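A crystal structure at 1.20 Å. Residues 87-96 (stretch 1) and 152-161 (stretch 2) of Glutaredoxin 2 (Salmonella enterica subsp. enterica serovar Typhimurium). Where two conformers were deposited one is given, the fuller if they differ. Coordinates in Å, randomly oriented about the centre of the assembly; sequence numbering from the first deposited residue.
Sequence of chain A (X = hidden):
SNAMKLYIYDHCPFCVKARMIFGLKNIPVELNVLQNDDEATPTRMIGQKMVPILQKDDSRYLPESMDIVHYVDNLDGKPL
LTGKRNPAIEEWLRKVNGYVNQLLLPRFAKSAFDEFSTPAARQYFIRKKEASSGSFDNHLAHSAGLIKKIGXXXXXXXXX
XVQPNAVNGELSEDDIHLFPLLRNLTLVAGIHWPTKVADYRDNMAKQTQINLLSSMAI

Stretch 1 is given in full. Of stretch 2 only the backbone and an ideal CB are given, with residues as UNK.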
ATOM      1  N   PRO A  87       3.871  18.640   6.903  1.00  6.95           N
ATOM      2  CA  PRO A  87       3.521  18.055   8.176  1.00  7.88           C
ATOM      3  C   PRO A  87       2.020  17.721   8.300  1.00  7.36           C
ATOM      4  O   PRO A  87       1.660  16.788   9.042  1.00  8.12           O
ATOM      5  CB  PRO A  87       3.929  19.143   9.166  1.00  8.59           C
ATOM      6  CG  PRO A  87       5.084  19.814   8.499  1.00 10.65           C
ATOM      7  CD  PRO A  87       4.632  19.891   7.067  1.00  8.55           C
ATOM      8  N   ALA A  88       1.157  18.499   7.647  1.00  6.68           N
ATOM      9  CA  ALA A  88      -0.283  18.227   7.672  1.00  7.16           C
ATOM     10  C   ALA A  88      -0.619  16.846   7.102  1.00  7.13           C
ATOM     11  O   ALA A  88      -1.562  16.183   7.565  1.00  7.46           O
ATOM     12  CB  ALA A  88      -1.092  19.317   6.952  1.00  8.60           C
ATOM     13  N   ILE A  89       0.128  16.398   6.095  1.00  6.49           N
ATOM     14  CA  ILE A  89      -0.116  15.096   5.475  1.00  6.72           C
ATOM     15  C   ILE A  89       0.308  13.978   6.433  1.00  6.54           C
ATOM     16  O   ILE A  89      -0.400  13.011   6.617  1.00  7.37           O
ATOM     17  CB  ILE A  89       0.574  14.983   4.103  1.00  7.78           C
ATOM     18  CG1 ILE A  89      -0.061  15.987   3.117  1.00  8.07           C
ATOM     19  CG2 ILE A  89       0.498  13.570   3.564  1.00  8.52           C
ATOM     20  CD1 ILE A  89      -1.473  15.745   2.701  1.00 10.39           C
ATOM     21  N   GLU A  90       1.456  14.133   7.085  1.00  7.07           N
ATOM     22  CA  GLU A  90       1.915  13.154   8.052  1.00  7.90           C
ATOM     23  C   GLU A  90       0.856  13.016   9.165  1.00  7.21           C
ATOM     24  O   GLU A  90       0.535  11.920   9.582  1.00  7.85           O
ATOM     25  CB  GLU A  90       3.278  13.550   8.608  1.00  9.50           C
ATOM     26  CG  GLU A  90       3.856  12.601   9.635  1.00 14.64           C
ATOM     27  CD  GLU A  90       5.166  13.119  10.215  1.00 21.97           C
ATOM     28  OE1 GLU A  90       5.165  14.250  10.763  1.00 24.02           O
ATOM     29  OE2 GLU A  90       6.179  12.400  10.136  1.00 26.70           O
ATOM     30  N   GLU A  91       0.311  14.134   9.609  1.00  7.38           N
ATOM     31  CA  GLU A  91      -0.679  14.141  10.683  1.00  7.91           C
ATOM     32  C   GLU A  91      -1.988  13.490  10.239  1.00  7.60           C
ATOM     33  O   GLU A  91      -2.565  12.671  10.966  1.00  7.06           O
ATOM     34  CB  GLU A  91      -0.917  15.582  11.127  1.00  8.54           C
ATOM     35  CG  GLU A  91      -2.066  15.843  12.091  1.00 12.92           C
ATOM     36  CD  GLU A  91      -2.248  17.362  12.385  1.00 19.64           C
ATOM     37  OE1 GLU A  91      -2.635  18.169  11.486  1.00 21.56           O
ATOM     38  OE2 GLU A  91      -2.023  17.757  13.541  1.00 26.08           O
ATOM     39  N   TRP A  92      -2.417  13.792   9.020  1.00  6.91           N
ATOM     40  CA  TRP A  92      -3.646  13.232   8.480  1.00  7.12           C
ATOM     41  C   TRP A  92      -3.499  11.718   8.362  1.00  5.88           C
ATOM     42  O   TRP A  92      -4.403  10.969   8.732  1.00  6.90           O
ATOM     43  CB  TRP A  92      -3.940  13.874   7.121  1.00  7.41           C
ATOM     44  CG  TRP A  92      -5.270  13.507   6.545  1.00  7.40           C
ATOM     45  CD1 TRP A  92      -6.452  14.164   6.721  1.00  7.78           C
ATOM     46  CD2 TRP A  92      -5.555  12.396   5.712  1.00  6.71           C
ATOM     47  NE1 TRP A  92      -7.453  13.524   6.053  1.00  7.51           N
ATOM     48  CE2 TRP A  92      -6.930  12.418   5.438  1.00  6.62           C
ATOM     49  CE3 TRP A  92      -4.780  11.372   5.179  1.00  7.40           C
ATOM     50  CZ2 TRP A  92      -7.538  11.473   4.623  1.00  6.94           C
ATOM     51  CZ3 TRP A  92      -5.394  10.417   4.387  1.00  7.72           C
ATOM     52  CH2 TRP A  92      -6.759  10.468   4.131  1.00  8.04           C
ATOM     53  N   LEU A  93      -2.371  11.268   7.812  1.00  6.06           N
ATOM     54  CA  LEU A  93      -2.110   9.862   7.659  1.00  7.51           C
ATOM     55  C   LEU A  93      -2.078   9.151   8.990  1.00  7.14           C
ATOM     56  O   LEU A  93      -2.626   8.047   9.100  1.00  8.52           O
ATOM     57  CB  LEU A  93      -0.793   9.634   6.919  1.00  7.59           C
ATOM     58  CG  LEU A  93      -0.841   9.900   5.424  1.00  8.47           C
ATOM     59  CD1 LEU A  93       0.586   9.877   4.864  1.00 10.15           C
ATOM     60  CD2 LEU A  93      -1.749   8.848   4.746  1.00 11.02           C
ATOM     61  N   ARG A  94      -1.451   9.751   9.992  0.60  7.83           N
ATOM     62  CA  ARG A  94      -1.373   9.133  11.311  0.60  8.59           C
ATOM     63  C   ARG A  94      -2.795   8.901  11.841  0.60  7.96           C
ATOM     64  O   ARG A  94      -3.140   7.806  12.292  0.60  9.03           O
ATOM     65  CB  ARG A  94      -0.621  10.058  12.261  0.60  8.76           C
ATOM     66  CG  ARG A  94      -0.267   9.437  13.612  0.60 10.96           C
ATOM     67  CD  ARG A  94      -0.137  10.483  14.697  0.60 15.23           C
ATOM     68  NE  ARG A  94      -1.457  11.085  14.900  0.60 20.04           N
ATOM     69  CZ  ARG A  94      -2.479  10.500  15.531  0.60 21.83           C
ATOM     70  NH1 ARG A  94      -2.353   9.291  16.075  0.60 24.42           N
ATOM     71  NH2 ARG A  94      -3.642  11.129  15.616  0.60 23.43           N
ATOM     72  N   LYS A  95      -3.640   9.918  11.728  1.00  7.94           N
ATOM     73  CA  LYS A  95      -5.031   9.845  12.199  1.00  9.25           C
ATOM     74  C   LYS A  95      -5.807   8.758  11.453  1.00  8.52           C
ATOM     75  O   LYS A  95      -6.404   7.878  12.063  1.00  9.66           O
ATOM     76  CB  LYS A  95      -5.711  11.214  12.037  1.00 10.69           C
ATOM     77  CG  LYS A  95      -7.188  11.220  12.394  1.00 15.23           C
ATOM     78  CD  LYS A  95      -7.809  12.609  12.412  1.00 22.26           C
ATOM     79  CE  LYS A  95      -7.818  13.235  11.047  1.00 26.03           C
ATOM     80  NZ  LYS A  95      -8.404  12.368   9.991  1.00 30.14           N
ATOM     81  N   VAL A  96      -5.764   8.790  10.126  1.00  8.05           N
ATOM     82  CA  VAL A  96      -6.540   7.833   9.341  1.00  7.73           C
ATOM     83  C   VAL A  96      -6.029   6.391   9.504  1.00  8.27           C
ATOM     84  O   VAL A  96      -6.831   5.450   9.706  1.00  8.28           O
ATOM     85  CB  VAL A  96      -6.636   8.269   7.871  1.00  7.21           C
ATOM     86  CG1 VAL A  96      -7.328   7.200   7.029  1.00  8.76           C
ATOM     87  CG2 VAL A  96      -7.376   9.609   7.778  1.00  8.69           C
ATOM     88  N   UNK A 152     -15.451  12.014   5.572  1.00  6.97           N
ATOM     89  CA  UNK A 152     -15.145  13.296   6.205  1.00  7.35           C
ATOM     90  C   UNK A 152     -13.664  13.621   6.143  1.00  6.44           C
ATOM     91  O   UNK A 152     -13.295  14.740   5.800  1.00  8.00           O
ATOM     92  CB  UNK A 152     -15.611  13.291   7.662  1.00  7.35           C
ATOM     93  N   UNK A 153     -12.831  12.650   6.481  1.00  6.44           N
ATOM     94  CA  UNK A 153     -11.393  12.863   6.430  1.00  5.87           C
ATOM     95  C   UNK A 153     -10.901  13.151   5.011  1.00  6.24           C
ATOM     96  O   UNK A 153     -10.014  14.002   4.818  1.00  6.62           O
ATOM     97  CB  UNK A 153     -10.667  11.640   6.994  1.00  5.87           C
ATOM     98  N   UNK A 154     -11.465  12.470   4.016  1.00  5.83           N
ATOM     99  CA  UNK A 154     -11.088  12.699   2.635  1.00  5.79           C
ATOM    100  C   UNK A 154     -11.430  14.120   2.187  1.00  5.92           C
ATOM    101  O   UNK A 154     -10.734  14.661   1.331  1.00  6.41           O
ATOM    102  CB  UNK A 154     -11.778  11.679   1.728  1.00  5.79           C
ATOM    103  N   UNK A 155     -12.481  14.729   2.735  0.70  6.50           N
ATOM    104  CA  UNK A 155     -12.814  16.093   2.329  0.70  7.57           C
ATOM    105  C   UNK A 155     -11.696  17.087   2.722  0.70  7.40           C
ATOM    106  O   UNK A 155     -11.448  18.041   2.000  0.70  8.98           O
ATOM    107  CB  UNK A 155     -14.142  16.514   2.961  0.70  7.57           C
ATOM    108  N   UNK A 156     -11.038  16.875   3.857  1.00  7.59           N
ATOM    109  CA  UNK A 156      -9.907  17.739   4.233  1.00  7.35           C
ATOM    110  C   UNK A 156      -8.732  17.425   3.308  1.00  7.17           C
ATOM    111  O   UNK A 156      -8.085  18.319   2.796  1.00  7.76           O
ATOM    112  CB  UNK A 156      -9.515  17.539   5.698  1.00  7.35           C
ATOM    113  N   UNK A 157      -8.431  16.140   3.122  1.00  6.78           N
ATOM    114  CA  UNK A 157      -7.333  15.755   2.251  1.00  5.43           C
ATOM    115  C   UNK A 157      -7.449  16.401   0.871  1.00  6.00           C
ATOM    116  O   UNK A 157      -6.474  16.871   0.288  1.00  6.67           O
ATOM    117  CB  UNK A 157      -7.284  14.232   2.114  1.00  5.43           C
ATOM    118  N   UNK A 158      -8.660  16.459   0.368  1.00  5.87           N
ATOM    119  CA  UNK A 158      -8.931  17.064  -0.922  1.00  6.42           C
ATOM    120  C   UNK A 158      -8.345  18.468  -1.056  1.00  6.29           C
ATOM    121  O   UNK A 158      -7.891  18.863  -2.117  1.00  8.60           O
ATOM    122  CB  UNK A 158     -10.442  17.111  -1.159  1.00  6.42           C
ATOM    123  N   UNK A 159      -8.445  19.236   0.015  1.00  6.52           N
ATOM    124  CA  UNK A 159      -7.954  20.616   0.013  1.00  7.37           C
ATOM    125  C   UNK A 159      -6.435  20.724   0.107  1.00  8.06           C
ATOM    126  O   UNK A 159      -5.866  21.776  -0.175  1.00  9.71           O
ATOM    127  CB  UNK A 159      -8.585  21.386   1.175  1.00  7.37           C
ATOM    128  N   UNK A 160      -5.776  19.637   0.477  1.00  7.38           N
ATOM    129  CA  UNK A 160      -4.336  19.584   0.678  1.00  7.51           C
ATOM    130  C   UNK A 160      -3.570  19.011  -0.501  1.00  7.89           C
ATOM    131  O   UNK A 160      -2.372  19.250  -0.612  1.00  9.90           O
ATOM    132  CB  UNK A 160      -4.026  18.758   1.928  1.00  7.51           C
ATOM    133  N   UNK A 161      -4.226  18.257  -1.377  1.00  7.18           N
ATOM    134  CA  UNK A 161      -3.537  17.687  -2.525  1.00  6.53           C
ATOM    135  C   UNK A 161      -3.279  18.784  -3.549  1.00  5.89           C
ATOM    136  O   UNK A 161      -4.202  19.320  -4.142  1.00  6.77           O
ATOM    137  CB  UNK A 161      -4.349  16.546  -3.142  1.00  6.53           C
TER

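The two helices pack nearly antiparallel, their axes 11.0 Å apart at closest approach and their N-to-C directions 163° apart. Three CA pairs set the register, pairing positions 153, 157 and 160 with Val-96, Trp-92 and Ile-89.

Position 152 has helical backbone angles, and its ideal CB has nothing of stretch 1 within 5.5 Å. Stretch 1 sets no demand here, and many polar residues would suit. It is Asp-152, whose OD1 accepts from a side chain one turn later.

At position 153 the CA-to-CB bond points toward stretch 1. The ideal CB lies 3.8 Å from Lys-95 NZ, 3.8 Å from Trp-92 NE1 and 3.9 Å from Val-96 CG2. A short side chain is favoured by this crowding, and the lysine ammonium invites an acceptor: Asp fits best, with Asn or Ser possible. The residue is Asp-153. Its OD1 forms a salt bridge with Lys-95 NZ at 2.7 Å, although that nitrogen sits too close to the carboxylate to be placed surely. The backbone contributes as well, since Trp-92 NE1 donates a hydrogen bond to Asp-153 O at 2.9 Å.

Position 154 directs its CB away from stretch 1, yet the ideal CB is 5.1 Å from Trp-92 CZ2. A long apolar chain could curl back to the indole; Leu, Met or Ile are plausible. Leu-154, with chi1 m and chi2 t, brings CD2 to 3.9 Å from Trp-92 CH2, at the ring edge.

Position 155 points away and meets nothing of stretch 1, so a long polar chain is acceptable. Arg-155 forms a salt bridge with Asp-152, NH2 to OD1 at 2.8 Å.

At position 156 the CB points toward stretch 1, 4.5 Å from Trp-92 NE1. Because the indole N-H is already engaged by a backbone carbonyl, an apolar chain such as Leu or Met, or even Ala, would serve. Leu-156 sets CD2 4.3 Å from Trp-92 CD1, near the plane of the ring.

Position 157 faces the indole directly, its ideal CB 3.7 Å from Trp-92 CZ2, with Ile-89 CD1 also nearby. An aliphatic residue of moderate size is called for, Leu, Ile or Met. Leu-157 bridges the two: CD2 lies over the face of Trp-92, 4.1 Å from the centroid of its six-membered ring in a CH-pi contact, while CD1 meets Ile-89 CD1 at 3.8 Å. With Asp-153, Leu-154 and Leu-156 it forms the hole that receives the Trp-92 side chain.

Positions 158 and 159 are out of reach and could carry polar chains; they are Asp-158 and Lys-159, the latter donating from NZ to Arg-155 O at 3.1 Å.

Position 160 points toward stretch 1, its ideal CB 4.0 Å from Ile-89 CD1. Leu, Ile, Val or Met would suit this apolar surface. Leu-160 packs CB against Ile-89 CD1 and extends CD1 to 4.3 Å from Ala-88 CB.

Position 161 leaves the helix, with psi at 116° and CB sideways, so stretch 1 leaves its identity open; it is Ile-161.

Stretch 2 (152-161) DDLRLLDKLI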
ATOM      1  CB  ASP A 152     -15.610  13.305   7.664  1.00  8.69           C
ATOM      2  CG  ASP A 152     -17.130  13.312   7.826  1.00 11.95           C
ATOM      3  OD1 ASP A 152     -17.848  13.570   6.847  1.00 16.73           O
ATOM      4  OD2 ASP A 152     -17.589  13.068   8.964  1.00 17.30           O
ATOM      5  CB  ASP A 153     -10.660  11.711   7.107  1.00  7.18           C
ATOM      6  CG  ASP A 153     -10.770  11.769   8.627  1.00  8.30           C
ATOM      7  OD1 ASP A 153     -10.954  12.877   9.174  1.00 12.09           O
ATOM      8  OD2 ASP A 153     -10.664  10.707   9.271  1.00  8.71           O
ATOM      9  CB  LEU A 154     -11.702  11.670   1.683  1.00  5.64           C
ATOM     10  CG  LEU A 154     -11.175  10.246   1.785  1.00  6.30           C
ATOM     11  CD1 LEU A 154     -11.912   9.375   0.789  1.00  7.83           C
ATOM     12  CD2 LEU A 154      -9.670  10.142   1.527  1.00  6.85           C
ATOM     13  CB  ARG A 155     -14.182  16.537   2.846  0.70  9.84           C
ATOM     14  CG  ARG A 155     -15.353  15.813   2.185  0.70 12.79           C
ATOM     15  CD  ARG A 155     -16.682  16.489   2.406  0.70 14.97           C
ATOM     16  NE  ARG A 155     -16.916  16.802   3.816  0.70 18.49           N
ATOM     17  CZ  ARG A 155     -17.462  15.972   4.701  0.70 21.11           C
ATOM     18  NH1 ARG A 155     -17.626  16.366   5.960  0.70 21.33           N
ATOM     19  NH2 ARG A 155     -17.848  14.752   4.342  0.70 23.08           N
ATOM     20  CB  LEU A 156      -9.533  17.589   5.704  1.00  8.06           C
ATOM     21  CG  LEU A 156      -8.285  18.383   6.141  1.00  9.61           C
ATOM     22  CD1 LEU A 156      -8.406  19.890   5.903  1.00 12.73           C
ATOM     23  CD2 LEU A 156      -7.975  18.110   7.611  1.00 12.21           C
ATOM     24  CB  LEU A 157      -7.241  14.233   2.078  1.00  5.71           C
ATOM     25  CG  LEU A 157      -6.099  13.737   1.183  1.00  6.27           C
ATOM     26  CD1 LEU A 157      -4.741  14.004   1.784  1.00  8.22           C
ATOM     27  CD2 LEU A 157      -6.278  12.237   0.889  1.00  6.11           C
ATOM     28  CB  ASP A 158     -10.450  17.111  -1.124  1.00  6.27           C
ATOM     29  CG  ASP A 158     -10.844  17.504  -2.526  1.00  8.06           C
ATOM     30  OD1 ASP A 158     -10.605  16.689  -3.438  1.00  8.75           O
ATOM     31  OD2 ASP A 158     -11.453  18.599  -2.695  1.00 10.79           O
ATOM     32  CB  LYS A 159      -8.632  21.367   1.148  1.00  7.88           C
ATOM     33  CG  LYS A 159     -10.168  21.391   0.995  1.00  9.40           C
ATOM     34  CD  LYS A 159     -10.851  22.093   2.125  1.00 11.27           C
ATOM     35  CE  LYS A 159     -12.380  22.080   1.973  1.00 13.29           C
ATOM     36  NZ  LYS A 159     -12.973  20.695   1.956  1.00 15.30           N
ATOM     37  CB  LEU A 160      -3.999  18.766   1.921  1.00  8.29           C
ATOM     38  CG  LEU A 160      -4.730  19.167   3.211  1.00 10.13           C
ATOM     39  CD1 LEU A 160      -4.258  18.225   4.334  1.00 11.90           C
ATOM     40  CD2 LEU A 160      -4.615  20.675   3.547  1.00 13.69           C
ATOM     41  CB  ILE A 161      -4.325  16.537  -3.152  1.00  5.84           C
ATOM     42  CG1 ILE A 161      -4.518  15.400  -2.141  1.00  7.18           C
ATOM     43  CG2 ILE A 161      -3.632  16.015  -4.409  1.00  7.18           C
ATOM     44  CD1 ILE A 161      -5.494  14.327  -2.644  1.00  8.42           C
TER
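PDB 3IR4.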